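Local structure of uncharacterized protein (Paraburkholderia phytofirmans, 5T11) at residues V7-G12 with V152-Q157; V23-N28 with V91-V96; E40-N45 with V144-I149; G112-L117 with S128-R133. The protein is a periplasmic lipoprotein, named PelC, that assembles as a dodecamer and probably guides export of the Pel polysaccharide across the outer membrane. The protein carries 1 engineered substitution. All coordinates share one frame; numbering follows the deposited sequence.

Contact 1 of 4, residues V7-G12 with V152-Q157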
loop_
_atom_site.group_PDB
_atom_site.type_symbol
_atom_site.label_atom_id
_atom_site.label_comp_id
_atom_site.label_asym_id
_atom_site.label_seq_id
_atom_site.Cartn_x
_atom_site.Cartn_y
_atom_site.Cartn_z
ATOM N N VAL B 7 41.182 -9.563 -4.397
ATOM C CA VAL B 7 41.995 -8.357 -4.491
ATOM C C VAL B 7 42.976 -8.541 -5.639
ATOM O O VAL B 7 43.600 -9.600 -5.758
ATOM C CB VAL B 7 42.751 -8.063 -3.179
ATOM C CG1 VAL B 7 43.730 -6.911 -3.366
ATOM C CG2 VAL B 7 41.776 -7.749 -2.066
ATOM N N ARG B 8 43.104 -7.522 -6.489
ATOM C CA ARG B 8 44.099 -7.505 -7.555
ATOM C C ARG B 8 44.796 -6.153 -7.526
ATOM O O ARG B 8 44.135 -5.116 -7.649
ATOM C CB ARG B 8 43.447 -7.763 -8.918
ATOM C CG ARG B 8 42.687 -9.088 -9.001
ATOM C CD ARG B 8 41.734 -9.132 -10.199
ATOM N NE ARG B 8 42.449 -8.895 -11.449
ATOM C CZ ARG B 8 42.940 -9.853 -12.230
ATOM N NH1 ARG B 8 42.784 -11.132 -11.896
ATOM N NH2 ARG B 8 43.583 -9.526 -13.344
ATOM N N GLN B 9 46.122 -6.165 -7.349
ATOM C CA GLN B 9 46.946 -4.961 -7.276
ATOM C C GLN B 9 48.070 -5.045 -8.293
ATOM O O GLN B 9 48.806 -6.036 -8.320
ATOM C CB GLN B 9 47.561 -4.777 -5.884
ATOM C CG GLN B 9 46.567 -4.757 -4.738
ATOM C CD GLN B 9 47.035 -5.590 -3.574
ATOM O OE1 GLN B 9 47.883 -6.473 -3.736
ATOM N NE2 GLN B 9 46.507 -5.302 -2.384
ATOM N N THR B 10 48.225 -3.998 -9.101
ATOM C CA THR B 10 49.414 -3.865 -9.934
ATOM C C THR B 10 50.654 -3.668 -9.057
ATOM O O THR B 10 50.590 -3.636 -7.824
ATOM C CB THR B 10 49.264 -2.690 -10.896
ATOM O OG1 THR B 10 49.323 -1.461 -10.158
ATOM C CG2 THR B 10 47.932 -2.770 -11.621
ATOM N N SER B 11 51.804 -3.527 -9.705
ATOM C CA SER B 11 52.978 -3.090 -8.973
ATOM C C SER B 11 52.974 -1.568 -8.866
ATOM O O SER B 11 52.250 -0.870 -9.584
ATOM C CB SER B 11 54.254 -3.564 -9.657
ATOM O OG SER B 11 54.466 -2.834 -10.848
ATOM N N GLY B 12 53.795 -1.054 -7.958
ATOM C CA GLY B 12 53.836 0.370 -7.723
ATOM C C GLY B 12 55.077 0.805 -6.972
ATOM O O GLY B 12 55.817 -0.017 -6.426
ATOM N N VAL B 152 43.341 -3.764 0.420
ATOM C CA VAL B 152 43.574 -3.259 -0.932
ATOM C C VAL B 152 44.717 -2.243 -0.951
ATOM O O VAL B 152 45.541 -2.233 -1.876
ATOM C CB VAL B 152 42.275 -2.652 -1.499
ATOM C CG1 VAL B 152 42.569 -1.829 -2.747
ATOM C CG2 VAL B 152 41.242 -3.750 -1.800
ATOM N N LEU B 153 44.774 -1.366 0.046
ATOM C CA LEU B 153 45.776 -0.306 0.094
ATOM C C LEU B 153 47.056 -0.721 0.811
ATOM O O LEU B 153 47.961 0.111 0.981
ATOM C CB LEU B 153 45.194 0.945 0.765
ATOM C CG LEU B 153 43.988 1.601 0.070
ATOM C CD1 LEU B 153 43.580 2.896 0.789
ATOM C CD2 LEU B 153 44.268 1.870 -1.415
ATOM N N SER B 154 47.164 -1.984 1.224
ATOM C CA SER B 154 48.370 -2.425 1.919
ATOM C C SER B 154 49.672 -2.220 1.135
ATOM O O SER B 154 50.702 -1.979 1.788
ATOM C CB SER B 154 48.232 -3.898 2.333
ATOM O OG SER B 154 48.278 -4.754 1.208
ATOM N N PRO B 155 49.719 -2.302 -0.205
ATOM C CA PRO B 155 50.994 -2.009 -0.888
ATOM C C PRO B 155 51.425 -0.544 -0.804
ATOM O O PRO B 155 52.572 -0.243 -1.158
ATOM C CB PRO B 155 50.728 -2.427 -2.340
ATOM C CG PRO B 155 49.520 -3.359 -2.272
ATOM C CD PRO B 155 48.702 -2.810 -1.152
ATOM N N LEU B 156 50.568 0.372 -0.357
ATOM C CA LEU B 156 50.962 1.769 -0.204
ATOM C C LEU B 156 51.494 2.096 1.190
ATOM O O LEU B 156 51.706 3.275 1.499
ATOM C CB LEU B 156 49.793 2.695 -0.529
ATOM C CG LEU B 156 49.138 2.478 -1.897
ATOM C CD1 LEU B 156 48.071 3.534 -2.141
ATOM C CD2 LEU B 156 50.177 2.495 -3.004
ATOM N N GLN B 157 51.721 1.092 2.031
ATOM C CA GLN B 157 52.366 1.344 3.313
ATOM C C GLN B 157 53.778 1.889 3.109
ATOM O O GLN B 157 54.453 1.596 2.115
ATOM C CB GLN B 157 52.407 0.064 4.145
ATOM C CG GLN B 157 51.034 -0.433 4.547
ATOM C CD GLN B 157 51.062 -1.841 5.126
ATOM O OE1 GLN B 157 52.127 -2.446 5.278
ATOM N NE2 GLN B 157 49.878 -2.371 5.452
#
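Val-7 and Val-152 stand with their CA atoms 6.4 Å apart, where the end of strand 5-9 passes the last turn of helix 141-152 and the 3-10 turn 154-156 that follows. The apolar part is small: one methyl of each valine, CG2 to CG2 at 4.0 Å, the two short side chains crossing obliquely; valine suits a strand that faces a helix at this distance, its methyls close to the backbone. Gln-9 does more. Its CG lies anti to the carbonyl carbon (chi1 -55°) and the chain then bends at chi2, so that the amide reaches the helix end. There NE2 donates to Val-152 O over 3.3 Å, in a bent bond whose donor sits above the carbonyl plane. The alpha-helical partner of this carbonyl, Leu-156 N, turns to Leu-153 O, and Pro-155 has no N-H, so the glutamine amide supplies a donor at the helix end. The proline ring packs against the amide: its CG lies 3.6 Å from Gln-9 CD and its CD 3.5 Å from Gln-9 NE2, the two side chains crossing at about a right angle. Ser-154 OG is turned to Lys-151 O instead. Around this surface contact, Val-7 also touches Leu-148 and Lys-151 of helix 141-152, Gln-9 rests on Ala-129 of the adjoining strand 125-134, and Val-152 and Pro-155 lean inward on Phe-115 and Trp-127 of the sheet.

Contact 2 of 4, residues V23-N28 with V91-V96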
loop_
_atom_site.group_PDB
_atom_site.type_symbol
_atom_site.label_atom_id
_atom_site.label_comp_id
_atom_site.label_asym_id
_atom_site.label_seq_id
_atom_site.Cartn_x
_atom_site.Cartn_y
_atom_site.Cartn_z
ATOM N N VAL B 23 43.856 12.554 -1.096
ATOM C CA VAL B 23 42.748 11.671 -1.466
ATOM C C VAL B 23 41.690 12.530 -2.145
ATOM O O VAL B 23 41.212 13.515 -1.569
ATOM C CB VAL B 23 42.171 10.936 -0.248
ATOM C CG1 VAL B 23 40.918 10.138 -0.645
ATOM C CG2 VAL B 23 43.237 10.040 0.386
ATOM N N VAL B 24 41.351 12.174 -3.379
ATOM C CA VAL B 24 40.516 12.995 -4.244
ATOM C C VAL B 24 39.312 12.171 -4.692
ATOM O O VAL B 24 39.475 11.043 -5.171
ATOM C CB VAL B 24 41.316 13.500 -5.459
ATOM C CG1 VAL B 24 40.405 13.830 -6.620
ATOM C CG2 VAL B 24 42.159 14.698 -5.076
ATOM N N SER B 25 38.117 12.746 -4.525
ATOM C CA SER B 25 36.846 12.329 -5.117
ATOM C C SER B 25 36.793 10.870 -5.535
ATOM O O SER B 25 37.097 10.522 -6.681
ATOM C CB SER B 25 36.511 13.197 -6.328
ATOM O OG SER B 25 37.391 12.916 -7.402
ATOM N N ILE B 26 36.424 10.011 -4.601
ATOM C CA ILE B 26 36.114 8.629 -4.919
ATOM C C ILE B 26 34.665 8.571 -5.386
ATOM O O ILE B 26 33.751 8.940 -4.642
ATOM C CB ILE B 26 36.360 7.726 -3.707
ATOM C CG1 ILE B 26 37.871 7.762 -3.382
ATOM C CG2 ILE B 26 35.792 6.326 -3.971
ATOM C CD1 ILE B 26 38.310 6.900 -2.215
ATOM N N ALA B 27 34.460 8.142 -6.630
ATOM C CA ALA B 27 33.143 8.166 -7.250
ATOM C C ALA B 27 32.218 7.149 -6.586
ATOM O O ALA B 27 32.650 6.108 -6.078
ATOM C CB ALA B 27 33.256 7.885 -8.753
ATOM N N ASN B 28 30.931 7.464 -6.565
ATOM C CA ASN B 28 29.951 6.591 -5.927
ATOM C C ASN B 28 29.053 6.029 -7.018
ATOM O O ASN B 28 28.208 6.749 -7.573
ATOM C CB ASN B 28 29.147 7.334 -4.854
ATOM C CG ASN B 28 28.189 6.399 -4.088
ATOM O OD1 ASN B 28 28.200 5.176 -4.284
ATOM N ND2 ASN B 28 27.367 6.974 -3.217
ATOM N N VAL B 91 48.153 11.470 -5.817
ATOM C CA VAL B 91 46.714 11.548 -5.591
ATOM C C VAL B 91 46.160 10.128 -5.577
ATOM O O VAL B 91 46.475 9.325 -6.467
ATOM C CB VAL B 91 46.002 12.395 -6.663
ATOM C CG1 VAL B 91 44.524 12.077 -6.706
ATOM C CG2 VAL B 91 46.174 13.855 -6.372
ATOM N N LEU B 92 45.364 9.815 -4.559
ATOM C CA LEU B 92 44.613 8.570 -4.500
ATOM C C LEU B 92 43.176 8.884 -4.890
ATOM O O LEU B 92 42.529 9.727 -4.260
ATOM C CB LEU B 92 44.665 7.938 -3.107
ATOM C CG LEU B 92 43.905 6.602 -3.038
ATOM C CD1 LEU B 92 44.743 5.490 -3.642
ATOM C CD2 LEU B 92 43.431 6.225 -1.620
ATOM N N SER B 93 42.707 8.250 -5.957
ATOM C CA SER B 93 41.338 8.362 -6.422
ATOM C C SER B 93 40.783 6.949 -6.584
ATOM O O SER B 93 41.448 5.960 -6.257
ATOM C CB SER B 93 41.264 9.154 -7.732
ATOM O OG SER B 93 39.922 9.505 -8.028
ATOM N N GLY B 94 39.566 6.849 -7.096
ATOM C CA GLY B 94 38.972 5.544 -7.327
ATOM C C GLY B 94 37.460 5.651 -7.427
ATOM O O GLY B 94 36.919 6.720 -7.709
ATOM N N ALA B 95 36.802 4.515 -7.190
ATOM C CA ALA B 95 35.350 4.433 -7.288
ATOM C C ALA B 95 34.826 3.293 -6.425
ATOM O O ALA B 95 35.503 2.275 -6.218
ATOM C CB ALA B 95 34.893 4.231 -8.737
ATOM N N VAL B 96 33.598 3.470 -5.944
ATOM C CA VAL B 96 32.879 2.437 -5.212
ATOM C C VAL B 96 31.858 1.809 -6.162
ATOM O O VAL B 96 30.945 2.489 -6.650
ATOM C CB VAL B 96 32.215 3.012 -3.952
ATOM C CG1 VAL B 96 31.465 1.930 -3.194
ATOM C CG2 VAL B 96 33.294 3.679 -3.048
#
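Ile-26 and Val-96 meet methyl to methyl, CG2 to CG2 at 3.8 Å, on the closely packed half of this parallel strand pair, whose directions differ by 13°. Next to them Ala-27 N donates to Gly-94 O and Val-96 N to Ala-27 O, the latter over 2.8 Å. Ala-27 and Ala-95, on the other face, keep their CB atoms 4.0 Å apart, small residues suited to a place where Ala-95 also packs on Ser-41 of a neighbouring subunit. At the far end Val-24 N bonds Leu-92 O over 2.9 Å, nearly straight, and Val-91 CG1 lies 3.7 Å from Val-24 CB. Between these parts the regular bonding is interrupted. Val-23 pairs with Leu-92 but Ala-27 with Ala-95, so strand 23-28 has one residue more, a beta bulge at Ser-25, which is exposed to solvent. Ser-93 OG, anti to the backbone N (chi1 -167°), stands 3.3 Å from both Val-24 O and Ser-25 O, where any hydrogen bond is weak. Gly-94 has backbone angles at which a CB would press on the preceding carbonyl O. Beyond the pair, Ile-26 N is held by Glu-40 of helix 35-49. That helix covers Val-23, Leu-92 and Val-96, and helix 78-85 packs on Val-24 and Val-91; parallel neighbouring strands with helices in the chain between them are typical of an alpha/beta sheet, consistent with the LpoB family assignment.

Contact 3 of 4, residues E40-N45 with V144-I149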
loop_
_atom_site.group_PDB
_atom_site.type_symbol
_atom_site.label_atom_id
_atom_site.label_comp_id
_atom_site.label_asym_id
_atom_site.label_seq_id
_atom_site.Cartn_x
_atom_site.Cartn_y
_atom_site.Cartn_z
ATOM N N GLU B 40 36.554 7.517 1.087
ATOM C CA GLU B 40 37.640 8.494 1.172
ATOM C C GLU B 40 38.177 8.586 2.597
ATOM O O GLU B 40 39.395 8.586 2.813
ATOM C CB GLU B 40 37.162 9.872 0.713
ATOM C CG GLU B 40 36.952 10.038 -0.768
ATOM C CD GLU B 40 36.075 11.245 -1.085
ATOM O OE1 GLU B 40 35.655 11.929 -0.126
ATOM O OE2 GLU B 40 35.803 11.504 -2.282
ATOM N N SER B 41 37.273 8.680 3.580
ATOM C CA SER B 41 37.677 8.791 4.981
ATOM C C SER B 41 38.399 7.538 5.448
ATOM O O SER B 41 39.451 7.617 6.095
ATOM C CB SER B 41 36.458 9.052 5.870
ATOM O OG SER B 41 35.900 10.313 5.573
ATOM N N ILE B 42 37.828 6.367 5.161
ATOM C CA ILE B 42 38.493 5.126 5.543
ATOM C C ILE B 42 39.846 5.032 4.851
ATOM O O ILE B 42 40.855 4.677 5.475
ATOM C CB ILE B 42 37.601 3.907 5.227
ATOM C CG1 ILE B 42 36.349 3.919 6.096
ATOM C CG2 ILE B 42 38.381 2.595 5.461
ATOM C CD1 ILE B 42 35.185 3.034 5.536
ATOM N N ALA B 43 39.903 5.404 3.565
ATOM C CA ALA B 43 41.153 5.267 2.820
ATOM C C ALA B 43 42.219 6.204 3.365
ATOM O O ALA B 43 43.387 5.810 3.502
ATOM C CB ALA B 43 40.933 5.528 1.327
ATOM N N ALA B 44 41.833 7.445 3.691
ATOM C CA ALA B 44 42.788 8.393 4.258
ATOM C C ALA B 44 43.393 7.853 5.548
ATOM O O ALA B 44 44.620 7.890 5.734
ATOM C CB ALA B 44 42.121 9.749 4.501
ATOM N N ASN B 45 42.548 7.342 6.453
ATOM C CA ASN B 45 43.066 6.810 7.712
ATOM C C ASN B 45 43.934 5.573 7.477
ATOM O O ASN B 45 44.941 5.382 8.168
ATOM C CB ASN B 45 41.925 6.502 8.680
ATOM C CG ASN B 45 41.554 7.706 9.555
ATOM O OD1 ASN B 45 41.940 8.847 9.269
ATOM N ND2 ASN B 45 40.813 7.451 10.635
ATOM N N VAL B 144 33.252 -4.693 7.054
ATOM C CA VAL B 144 33.729 -5.293 5.814
ATOM C C VAL B 144 34.465 -4.259 4.966
ATOM O O VAL B 144 35.556 -4.517 4.447
ATOM C CB VAL B 144 32.563 -5.940 5.046
ATOM C CG1 VAL B 144 33.006 -6.308 3.650
ATOM C CG2 VAL B 144 32.080 -7.191 5.781
ATOM N N ALA B 145 33.878 -3.074 4.808
ATOM C CA ALA B 145 34.519 -2.047 3.988
ATOM C C ALA B 145 35.887 -1.639 4.548
ATOM O O ALA B 145 36.852 -1.469 3.790
ATOM C CB ALA B 145 33.601 -0.831 3.877
ATOM N N THR B 146 35.991 -1.473 5.871
ATOM C CA THR B 146 37.249 -1.004 6.441
ATOM C C THR B 146 38.327 -2.073 6.305
ATOM O O THR B 146 39.461 -1.783 5.903
ATOM C CB THR B 146 37.067 -0.611 7.909
ATOM O OG1 THR B 146 36.526 -1.728 8.630
ATOM C CG2 THR B 146 36.130 0.602 8.043
ATOM N N SER B 147 37.981 -3.317 6.635
ATOM C CA SER B 147 38.909 -4.433 6.488
ATOM C C SER B 147 39.388 -4.581 5.044
ATOM O O SER B 147 40.569 -4.859 4.801
ATOM C CB SER B 147 38.227 -5.717 6.972
ATOM O OG SER B 147 39.110 -6.817 7.028
ATOM N N LEU B 148 38.489 -4.380 4.068
ATOM C CA LEU B 148 38.850 -4.604 2.668
ATOM C C LEU B 148 39.758 -3.499 2.137
ATOM O O LEU B 148 40.742 -3.770 1.431
ATOM C CB LEU B 148 37.590 -4.699 1.805
ATOM C CG LEU B 148 37.835 -4.727 0.290
ATOM C CD1 LEU B 148 38.567 -6.014 -0.119
ATOM C CD2 LEU B 148 36.521 -4.576 -0.524
ATOM N N ILE B 149 39.425 -2.251 2.443
ATOM C CA ILE B 149 40.245 -1.138 1.991
ATOM C C ILE B 149 41.640 -1.227 2.596
ATOM O O ILE B 149 42.643 -0.957 1.917
ATOM C CB ILE B 149 39.543 0.187 2.321
ATOM C CG1 ILE B 149 38.357 0.367 1.375
ATOM C CG2 ILE B 149 40.527 1.368 2.209
ATOM C CD1 ILE B 149 37.269 1.271 1.896
#
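Ile-42 reaches from helix 40-45 between Thr-146 and Ile-149 of helix 144-149, two helices whose axes approach to 9.8 Å at a crossing angle of -43°. From its CB, which points toward the partner helix, the side chain forks. The CG2 branch turns to the backbone and the next turn: it lies 3.9 Å from Thr-146 CA and 4.0 Å from Ile-149 CD1. The other branch starts at CG1, 3.9 Å from Thr-146 CG2, and ends at CD1, which presses on that same methyl at 3.6 Å and comes more loosely to Ala-145 CB. A beta-branched residue suits the place because one CB feeds both contacts, and Thr-146 and Ile-149 each cross it at about a right angle. Thr-146 can offer a methyl here because its hydroxyl is turned back to its own helix, with OG1 between the backbone N and the carbonyl carbon (chi1 56°) and hydrogen-bonded to Ser-142 O. Ile-149 CG2 lies 4.0 Å from Ala-43 CA as well, an approach that the small alanine allows. The contact is apolar throughout. Ala-43 rests on Leu-92 and Ala-145 on Val-111 beneath, while Thr-146 packs on Thr-132 of a neighbouring subunit. Two helices packed side by side on one face of a beta sheet through aliphatic side chains are typical of an alpha/beta fold.

Contact 4 of 4, residues G112-L117 with S128-R133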
loop_
_atom_site.group_PDB
_atom_site.type_symbol
_atom_site.label_atom_id
_atom_site.label_comp_id
_atom_site.label_asym_id
_atom_site.label_seq_id
_atom_site.Cartn_x
_atom_site.Cartn_y
_atom_site.Cartn_z
ATOM N N GLY B 112 32.547 -3.390 -3.106
ATOM C CA GLY B 112 33.443 -3.414 -4.254
ATOM C C GLY B 112 34.054 -2.033 -4.465
ATOM O O GLY B 112 33.315 -1.041 -4.453
ATOM N N VAL B 113 35.390 -1.947 -4.618
ATOM C CA VAL B 113 36.115 -0.680 -4.728
ATOM C C VAL B 113 37.255 -0.824 -5.730
ATOM O O VAL B 113 37.880 -1.884 -5.843
ATOM C CB VAL B 113 36.697 -0.202 -3.377
ATOM C CG1 VAL B 113 35.599 0.136 -2.399
ATOM C CG2 VAL B 113 37.640 -1.256 -2.791
ATOM N N THR B 114 37.531 0.262 -6.454
ATOM C CA THR B 114 38.712 0.377 -7.300
ATOM C C THR B 114 39.480 1.629 -6.882
ATOM O O THR B 114 38.874 2.646 -6.526
ATOM C CB THR B 114 38.330 0.446 -8.790
ATOM O OG1 THR B 114 37.272 1.399 -8.961
ATOM C CG2 THR B 114 37.852 -0.922 -9.311
ATOM N N PHE B 115 40.810 1.558 -6.906
ATOM C CA PHE B 115 41.665 2.679 -6.518
ATOM C C PHE B 115 42.751 2.893 -7.566
ATOM O O PHE B 115 43.209 1.938 -8.205
ATOM C CB PHE B 115 42.363 2.452 -5.161
ATOM C CG PHE B 115 41.454 2.552 -3.968
ATOM C CD1 PHE B 115 41.091 3.797 -3.452
ATOM C CD2 PHE B 115 41.005 1.403 -3.321
ATOM C CE1 PHE B 115 40.253 3.892 -2.346
ATOM C CE2 PHE B 115 40.162 1.492 -2.214
ATOM C CZ PHE B 115 39.789 2.738 -1.725
ATOM N N GLU B 116 43.171 4.155 -7.723
ATOM C CA GLU B 116 44.316 4.527 -8.550
ATOM C C GLU B 116 45.186 5.502 -7.771
ATOM O O GLU B 116 44.671 6.389 -7.081
ATOM C CB GLU B 116 43.911 5.200 -9.888
ATOM C CG GLU B 116 43.024 4.385 -10.798
ATOM C CD GLU B 116 41.546 4.570 -10.488
ATOM O OE1 GLU B 116 41.142 5.701 -10.135
ATOM O OE2 GLU B 116 40.792 3.580 -10.596
ATOM N N LEU B 117 46.500 5.347 -7.889
ATOM C CA LEU B 117 47.454 6.308 -7.353
ATOM C C LEU B 117 48.084 7.056 -8.520
ATOM O O LEU B 117 48.704 6.438 -9.397
ATOM C CB LEU B 117 48.526 5.621 -6.509
ATOM C CG LEU B 117 49.414 6.598 -5.733
ATOM C CD1 LEU B 117 48.603 7.229 -4.601
ATOM C CD2 LEU B 117 50.657 5.905 -5.207
ATOM N N SER B 128 47.456 0.815 -9.185
ATOM C CA SER B 128 46.004 0.705 -9.123
ATOM C C SER B 128 45.650 -0.670 -8.583
ATOM O O SER B 128 46.480 -1.589 -8.576
ATOM C CB SER B 128 45.359 0.938 -10.496
ATOM O OG SER B 128 45.850 0.021 -11.470
ATOM N N ALA B 129 44.402 -0.801 -8.135
ATOM C CA ALA B 129 43.954 -2.054 -7.546
ATOM C C ALA B 129 42.436 -2.077 -7.466
ATOM O O ALA B 129 41.769 -1.038 -7.512
ATOM C CB ALA B 129 44.556 -2.280 -6.155
ATOM N N THR B 130 41.911 -3.291 -7.351
ATOM C CA THR B 130 40.493 -3.593 -7.241
ATOM C C THR B 130 40.309 -4.612 -6.126
ATOM O O THR B 130 41.087 -5.575 -6.014
ATOM C CB THR B 130 39.931 -4.160 -8.557
ATOM O OG1 THR B 130 40.214 -3.254 -9.636
ATOM C CG2 THR B 130 38.409 -4.383 -8.457
ATOM N N GLY B 131 39.289 -4.389 -5.291
ATOM C CA GLY B 131 39.011 -5.314 -4.208
ATOM C C GLY B 131 37.517 -5.504 -4.034
ATOM O O GLY B 131 36.753 -4.546 -4.203
ATOM N N THR B 132 37.079 -6.726 -3.728
ATOM C CA THR B 132 35.681 -6.997 -3.427
ATOM C C THR B 132 35.625 -7.909 -2.213
ATOM O O THR B 132 36.564 -8.668 -1.959
ATOM C CB THR B 132 34.925 -7.662 -4.605
ATOM O OG1 THR B 132 35.431 -8.991 -4.826
ATOM C CG2 THR B 132 35.069 -6.846 -5.892
ATOM N N ARG B 133 34.512 -7.849 -1.478
ATOM C CA ARG B 133 34.349 -8.742 -0.337
ATOM C C ARG B 133 32.872 -8.919 0.001
ATOM O O ARG B 133 32.063 -7.998 -0.161
ATOM C CB ARG B 133 35.114 -8.230 0.892
ATOM C CG ARG B 133 35.080 -9.195 2.070
ATOM C CD ARG B 133 36.015 -8.761 3.170
ATOM N NE ARG B 133 37.405 -8.812 2.736
ATOM C CZ ARG B 133 38.439 -8.524 3.519
ATOM N NH1 ARG B 133 38.228 -8.166 4.776
ATOM N NH2 ARG B 133 39.678 -8.597 3.047
#
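Val-113 faces Gly-131, and Phe-115 faces Ala-129, as the hydrogen-bonded pairs of the antiparallel beta hairpin formed by strands 109-119 and 125-134. Each pair is closed by two bonds: Val-113 N to Gly-131 O with Gly-131 N to Val-113 O, and Phe-115 N to Ala-129 O, the shortest of the four at 2.8 Å, with Ala-129 N to Phe-115 O. Between them lies the non-hydrogen-bonded pair Thr-114 and Thr-130, its backbones closer, the side chains side by side and pointing the same way. Thr-114 CG2 sits 3.3 Å from Thr-130 OG1 and 3.6 Å from Thr-130 CG2. Thr-130 CG2 lies anti to the backbone N and OG1 anti to the carbonyl carbon (chi1 -55°), and that OG1 is hydrogen-bonded to Asn-45 of a neighbouring subunit. Thr-114 OG1 is engaged within the chain, by Glu-97. Beta-branched threonines suit extended backbone, and one hydroxyl serves the subunit interface while the other stays within the chain. At the ends of the row the contacts are slighter: Thr-132 CG2 reaches Gly-112 CA at 4.1 Å, and Glu-116 CG reaches Ser-128 CB at 4.2 Å. On the other face Val-113 CG2 comes to 3.7 Å from Gly-131 O, where the glycine brings no side chain of its own, and the Phe-115 ring leads away from the small Ala-129. That ring goes into the core, against Leu-92 of strand 90-99, Trp-127 of the hairpin, Val-152 of helix 141-152 and Leu-153 just after it, while strands 5-9 and 90-99 flank the hairpin.

In the fold
From the N terminus, residues 7-12 open contact 1, which closes only at 152-157 and so encloses the other three. Contact 2 opens next at 23-28 and contact 3 at 40-45; 91-96 closes the former before 144-149 closes the latter, so these two cross. Contact 4, a local hairpin, follows contact 2 in series and is nested inside contact 3. Ala-95 O to Thr-114 N and Arg-8 N to Thr-130 O carry the sheet from contact 2 through contact 4 to contact 1. Contact 3 joins helices on one face of it, tied by Glu-40 to Ile-26 N and by Ser-147 to Arg-133, while Leu-153 packs on Ala-43 and Leu-92.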